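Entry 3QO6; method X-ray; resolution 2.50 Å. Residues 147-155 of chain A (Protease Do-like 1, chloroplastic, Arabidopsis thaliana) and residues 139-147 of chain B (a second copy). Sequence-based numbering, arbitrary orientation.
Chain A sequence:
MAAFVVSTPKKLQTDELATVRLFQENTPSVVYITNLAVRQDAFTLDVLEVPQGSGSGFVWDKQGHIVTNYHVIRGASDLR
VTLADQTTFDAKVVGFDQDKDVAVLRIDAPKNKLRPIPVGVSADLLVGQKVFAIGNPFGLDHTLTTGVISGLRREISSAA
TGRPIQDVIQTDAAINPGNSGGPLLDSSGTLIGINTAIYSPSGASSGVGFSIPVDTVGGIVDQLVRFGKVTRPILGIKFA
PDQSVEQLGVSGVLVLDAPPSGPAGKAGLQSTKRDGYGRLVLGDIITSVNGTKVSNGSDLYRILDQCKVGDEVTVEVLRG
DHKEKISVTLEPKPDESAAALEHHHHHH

Chain A 147-155: GVISGLRRE
Chain B, residues 139-147: GLDHTLTTG

Ser150(A) and Leu144(B) form the polar centre of this contact between two copies of the protein. The backbone N of Leu144(B) donates to Ser150(A) O at 3.1 Å, almost straight, with an N-H...O angle of 174°. The return bond comes from a side chain: Ser150(A) OG, at chi1 -74° (m), donates to Leu144(B) O at 2.6 Å. One residue thus accepts through its carbonyl and donates through its hydroxyl, and the peptide N and O of Leu144(B) are both satisfied.

That pairing sets the register. Strand 147-151 of chain A and strand 143-147 of chain B run roughly antiparallel, their directions 151° apart and their axes approaching to 5.0 Å; the CA atoms of Ser150(A) and Leu144(B) lie 4.7 Å apart. Most of the strand residues are extended, but Ser150(A) itself has phi/psi -93/-27, before Gly151(A) returns to -162/147. The chain then turns a corner at Leu152(A) (-120/165) and Arg153(A) (55/36), neither of which touches the other stretch.

Beyond the corner, Arg154(A), at -82/157, points its CA-to-CB bond toward chain B and covers the 140-143 segment with a bent side chain: chi1 -101°, chi2 76°, chi3 -144°, chi4 -97°. Arg154(A) NH1 donates to Thr143(B) OG1 at 3.2 Å, with an N-H...O angle of 167°, although the placement of NH1 is less certain than the numbers suggest. Thr143(B), chi1 m, in turn donates from OG1 to Leu140(B) O at 2.9 Å, so the hydroxyl that receives the arginine also ties the loop back to the strand start. Leu140(B) CB lies over one face of the guanidinium, 3.4 Å from Arg154(A) NH1, while Thr143(B) OG1 sits at its edge. As modelled, the guanidinium passes where a side chain at Gly151(A) would begin: an ideal CB there would lie 2.1 Å from Arg154(A) NH1.

The loop feeding the chain B strand passes through Leu140(B) (-79/100; chi m, t), Asp141(B) (-50/119) and His142(B) (58/47), then extends from Thr143(B) (-74/136) through Leu144(B) (-105/133), Thr145(B) (-137/142) and Thr146(B) (-121/161).

Packing completes the contact. Ser150(A) CB lies 3.9 Å from Thr143(B) CG2. Val148(A), at -127/171 with chi1 m, points toward chain B, its CG2 4.5 Å from Leu144(B) CD2 (chi t, p) and its CG1 3.9 Å from Thr146(B) OG1 (chi1 p). Ile149(A) points away. The two stretches bury 400 Å² in all, with Arg154(A) the most covered residue (97 Å²), followed by Ser150(A) (69 Å²).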

ATOM      1  N   GLY A 147      11.109  17.153 -29.463  1.00 55.98           N
ATOM      2  CA  GLY A 147      12.338  16.926 -28.714  1.00 54.73           C
ATOM      3  C   GLY A 147      13.531  16.656 -29.623  1.00 58.85           C
ATOM      4  O   GLY A 147      13.567  17.116 -30.763  1.00 57.89           O
ATOM      5  N   VAL A 148      14.529  15.927 -29.138  1.00 57.47           N
ATOM      6  CA  VAL A 148      15.649  15.602 -30.021  1.00 57.53           C
ATOM      7  C   VAL A 148      15.856  14.103 -29.994  1.00 55.91           C
ATOM      8  O   VAL A 148      15.200  13.402 -29.220  1.00 54.98           O
ATOM      9  CB  VAL A 148      16.967  16.250 -29.571  1.00 57.07           C
ATOM     10  CG1 VAL A 148      16.838  17.760 -29.546  1.00 55.64           C
ATOM     11  CG2 VAL A 148      17.368  15.695 -28.214  1.00 51.41           C
ATOM     12  N   ILE A 149      16.716  13.608 -30.880  1.00 56.31           N
ATOM     13  CA  ILE A 149      17.070  12.207 -30.851  1.00 54.97           C
ATOM     14  C   ILE A 149      18.065  12.192 -29.684  1.00 58.19           C
ATOM     15  O   ILE A 149      19.080  12.905 -29.720  1.00 58.89           O
ATOM     16  CB  ILE A 149      17.760  11.782 -32.131  1.00 55.38           C
ATOM     17  CG1 ILE A 149      16.716  11.584 -33.216  1.00 55.09           C
ATOM     18  CG2 ILE A 149      18.544  10.490 -31.906  1.00 57.31           C
ATOM     19  CD1 ILE A 149      17.238  10.950 -34.464  1.00 48.97           C
ATOM     20  N   SER A 150      17.751  11.427 -28.640  1.00 58.12           N
ATOM     21  CA  SER A 150      18.594  11.346 -27.452  1.00 58.24           C
ATOM     22  C   SER A 150      19.605  10.219 -27.489  1.00 60.97           C
ATOM     23  O   SER A 150      20.648  10.290 -26.833  1.00 61.57           O
ATOM     24  CB  SER A 150      17.733  11.171 -26.212  1.00 58.32           C
ATOM     25  OG  SER A 150      17.096  12.379 -25.882  1.00 57.96           O
ATOM     26  N   GLY A 151      19.277   9.173 -28.233  1.00 61.55           N
ATOM     27  CA  GLY A 151      20.162   8.040 -28.345  1.00 63.43           C
ATOM     28  C   GLY A 151      19.788   7.202 -29.551  1.00 67.88           C
ATOM     29  O   GLY A 151      18.612   7.116 -29.931  1.00 68.45           O
ATOM     30  N   LEU A 152      20.790   6.591 -30.174  1.00 66.57           N
ATOM     31  CA  LEU A 152      20.526   5.747 -31.320  1.00 64.66           C
ATOM     32  C   LEU A 152      20.999   4.361 -31.001  1.00 66.98           C
ATOM     33  O   LEU A 152      21.712   4.160 -30.026  1.00 66.24           O
ATOM     34  CB  LEU A 152      21.239   6.273 -32.548  1.00 63.44           C
ATOM     35  CG  LEU A 152      20.541   7.519 -33.078  1.00 67.03           C
ATOM     36  CD1 LEU A 152      21.400   8.175 -34.121  1.00 62.77           C
ATOM     37  CD2 LEU A 152      19.150   7.126 -33.626  1.00 64.61           C
ATOM     38  N   ARG A 153      20.564   3.397 -31.804  1.00 70.92           N
ATOM     39  CA  ARG A 153      20.947   2.003 -31.620  1.00 70.73           C
ATOM     40  C   ARG A 153      20.661   1.440 -30.244  1.00 69.85           C
ATOM     41  O   ARG A 153      21.420   0.636 -29.739  1.00 71.13           O
ATOM     42  CB  ARG A 153      22.430   1.828 -31.939  1.00 69.92           C
ATOM     43  CG  ARG A 153      22.685   1.539 -33.396  1.00 69.94           C
ATOM     44  CD  ARG A 153      24.000   2.104 -33.813  1.00 72.71           C
ATOM     45  NE  ARG A 153      23.897   3.516 -34.178  1.00 77.29           N
ATOM     46  CZ  ARG A 153      24.557   4.496 -33.563  1.00 83.10           C
ATOM     47  NH1 ARG A 153      25.371   4.227 -32.531  1.00 82.29           N
ATOM     48  NH2 ARG A 153      24.436   5.749 -34.009  1.00 81.09           N
ATOM     49  N   ARG A 154      19.570   1.846 -29.624  1.00 70.40           N
ATOM     50  CA  ARG A 154      19.280   1.307 -28.316  1.00 70.38           C
ATOM     51  C   ARG A 154      18.607  -0.056 -28.453  1.00 73.37           C
ATOM     52  O   ARG A 154      18.004  -0.375 -29.486  1.00 72.41           O
ATOM     53  CB  ARG A 154      18.394   2.273 -27.540  1.00 67.26           C
ATOM     54  CG  ARG A 154      19.155   3.110 -26.519  1.00 76.64           C
ATOM     55  CD  ARG A 154      19.941   4.206 -27.170  1.00 76.35           C
ATOM     56  NE  ARG A 154      21.222   4.481 -26.512  1.00 77.20           N
ATOM     57  CZ  ARG A 154      21.428   5.437 -25.621  1.00 74.59           C
ATOM     58  NH1 ARG A 154      20.447   6.220 -25.247  1.00 80.23           N
ATOM     59  NH2 ARG A 154      22.635   5.650 -25.147  1.00 76.22           N
ATOM     60  N   GLU A 155      18.712  -0.863 -27.410  1.00 75.82           N
ATOM     61  CA  GLU A 155      18.107  -2.179 -27.412  1.00 79.18           C
ATOM     62  C   GLU A 155      17.151  -2.270 -26.230  1.00 82.09           C
ATOM     63  O   GLU A 155      17.613  -2.330 -25.095  1.00 80.69           O
ATOM     64  CB  GLU A 155      19.204  -3.245 -27.287  1.00 83.60           C
ATOM     65  CG  GLU A 155      18.699  -4.687 -27.066  1.00 92.09           C
ATOM     66  CD  GLU A 155      19.818  -5.704 -26.794  1.00 95.11           C
ATOM     67  OE1 GLU A 155      20.643  -5.970 -27.705  1.00 99.21           O
ATOM     68  OE2 GLU A 155      19.865  -6.245 -25.665  1.00 93.56           O
TER
ATOM     69  N   GLY B 139      20.694   3.564 -17.474  1.00 60.66           N
ATOM     70  CA  GLY B 139      21.720   2.824 -18.185  1.00 59.76           C
ATOM     71  C   GLY B 139      21.864   3.097 -19.669  1.00 63.49           C
ATOM     72  O   GLY B 139      22.661   2.431 -20.343  1.00 66.34           O
ATOM     73  N   LEU B 140      21.107   4.059 -20.195  1.00 63.70           N
ATOM     74  CA  LEU B 140      21.197   4.397 -21.613  1.00 61.99           C
ATOM     75  C   LEU B 140      22.442   5.273 -21.778  1.00 63.41           C
ATOM     76  O   LEU B 140      22.455   6.451 -21.472  1.00 61.34           O
ATOM     77  CB  LEU B 140      19.913   5.108 -22.043  1.00 60.82           C
ATOM     78  CG  LEU B 140      18.680   4.195 -21.897  1.00 60.03           C
ATOM     79  CD1 LEU B 140      17.400   5.016 -21.854  1.00 58.36           C
ATOM     80  CD2 LEU B 140      18.644   3.201 -23.058  1.00 53.22           C
ATOM     81  N   ASP B 141      23.507   4.634 -22.237  1.00 70.08           N
ATOM     82  CA  ASP B 141      24.832   5.228 -22.426  1.00 70.52           C
ATOM     83  C   ASP B 141      24.937   6.552 -23.193  1.00 67.49           C
ATOM     84  O   ASP B 141      24.581   6.624 -24.358  1.00 62.02           O
ATOM     85  CB  ASP B 141      25.738   4.167 -23.092  1.00 76.73           C
ATOM     86  CG  ASP B 141      27.220   4.562 -23.119  1.00 86.41           C
ATOM     87  OD1 ASP B 141      27.894   4.523 -22.055  1.00 87.55           O
ATOM     88  OD2 ASP B 141      27.720   4.907 -24.220  1.00 92.38           O
ATOM     89  N   HIS B 142      25.434   7.602 -22.534  1.00 64.94           N
ATOM     90  CA  HIS B 142      25.647   8.891 -23.209  1.00 63.36           C
ATOM     91  C   HIS B 142      24.394   9.498 -23.835  1.00 62.39           C
ATOM     92  O   HIS B 142      24.398   9.943 -24.987  1.00 59.98           O
ATOM     93  CB  HIS B 142      26.742   8.743 -24.300  1.00 66.22           C
ATOM     94  CG  HIS B 142      28.138   8.578 -23.759  1.00 70.69           C
ATOM     95  ND1 HIS B 142      29.204   9.331 -24.210  1.00 68.91           N
ATOM     96  CD2 HIS B 142      28.634   7.772 -22.788  1.00 66.92           C
ATOM     97  CE1 HIS B 142      30.292   9.000 -23.539  1.00 65.39           C
ATOM     98  NE2 HIS B 142      29.974   8.057 -22.670  1.00 72.40           N
ATOM     99  N   THR B 143      23.321   9.514 -23.065  1.00 61.45           N
ATOM    100  CA  THR B 143      22.074  10.073 -23.526  1.00 57.77           C
ATOM    101  C   THR B 143      22.144  11.593 -23.542  1.00 58.56           C
ATOM    102  O   THR B 143      22.643  12.225 -22.600  1.00 56.25           O
ATOM    103  CB  THR B 143      20.942   9.678 -22.603  1.00 57.75           C
ATOM    104  OG1 THR B 143      20.653   8.295 -22.800  1.00 63.44           O
ATOM    105  CG2 THR B 143      19.704  10.531 -22.869  1.00 57.01           C
ATOM    106  N   LEU B 144      21.637  12.178 -24.614  1.00 54.39           N
ATOM    107  CA  LEU B 144      21.601  13.616 -24.709  1.00 51.63           C
ATOM    108  C   LEU B 144      20.164  14.115 -24.477  1.00 52.85           C
ATOM    109  O   LEU B 144      19.201  13.577 -25.018  1.00 50.79           O
ATOM    110  CB  LEU B 144      22.063  14.047 -26.108  1.00 52.78           C
ATOM    111  CG  LEU B 144      21.788  15.509 -26.489  1.00 46.91           C
ATOM    112  CD1 LEU B 144      22.820  16.393 -25.855  1.00 47.18           C
ATOM    113  CD2 LEU B 144      21.817  15.677 -27.961  1.00 34.27           C
ATOM    114  N   THR B 145      20.013  15.127 -23.649  1.00 52.03           N
ATOM    115  CA  THR B 145      18.699  15.730 -23.474  1.00 51.88           C
ATOM    116  C   THR B 145      18.970  17.217 -23.469  1.00 53.42           C
ATOM    117  O   THR B 145      19.988  17.683 -22.950  1.00 52.13           O
ATOM    118  CB  THR B 145      17.986  15.347 -22.156  1.00 53.57           C
ATOM    119  OG1 THR B 145      18.888  15.545 -21.062  1.00 53.49           O
ATOM    120  CG2 THR B 145      17.429  13.884 -22.228  1.00 47.61           C
ATOM    121  N   THR B 146      18.071  17.972 -24.077  1.00 52.51           N
ATOM    122  CA  THR B 146      18.273  19.406 -24.123  1.00 52.93           C
ATOM    123  C   THR B 146      17.104  20.109 -23.464  1.00 52.19           C
ATOM    124  O   THR B 146      16.018  19.549 -23.320  1.00 46.25           O
ATOM    125  CB  THR B 146      18.372  19.924 -25.566  1.00 53.19           C
ATOM    126  OG1 THR B 146      17.098  19.751 -26.193  1.00 54.63           O
ATOM    127  CG2 THR B 146      19.446  19.154 -26.352  1.00 51.02           C
ATOM    128  N   GLY B 147      17.368  21.358 -23.097  1.00 49.69           N
ATOM    129  CA  GLY B 147      16.404  22.191 -22.432  1.00 45.44           C
ATOM    130  C   GLY B 147      16.954  23.590 -22.293  1.00 47.90           C
ATOM    131  O   GLY B 147      17.824  24.031 -23.040  1.00 45.46           O
TER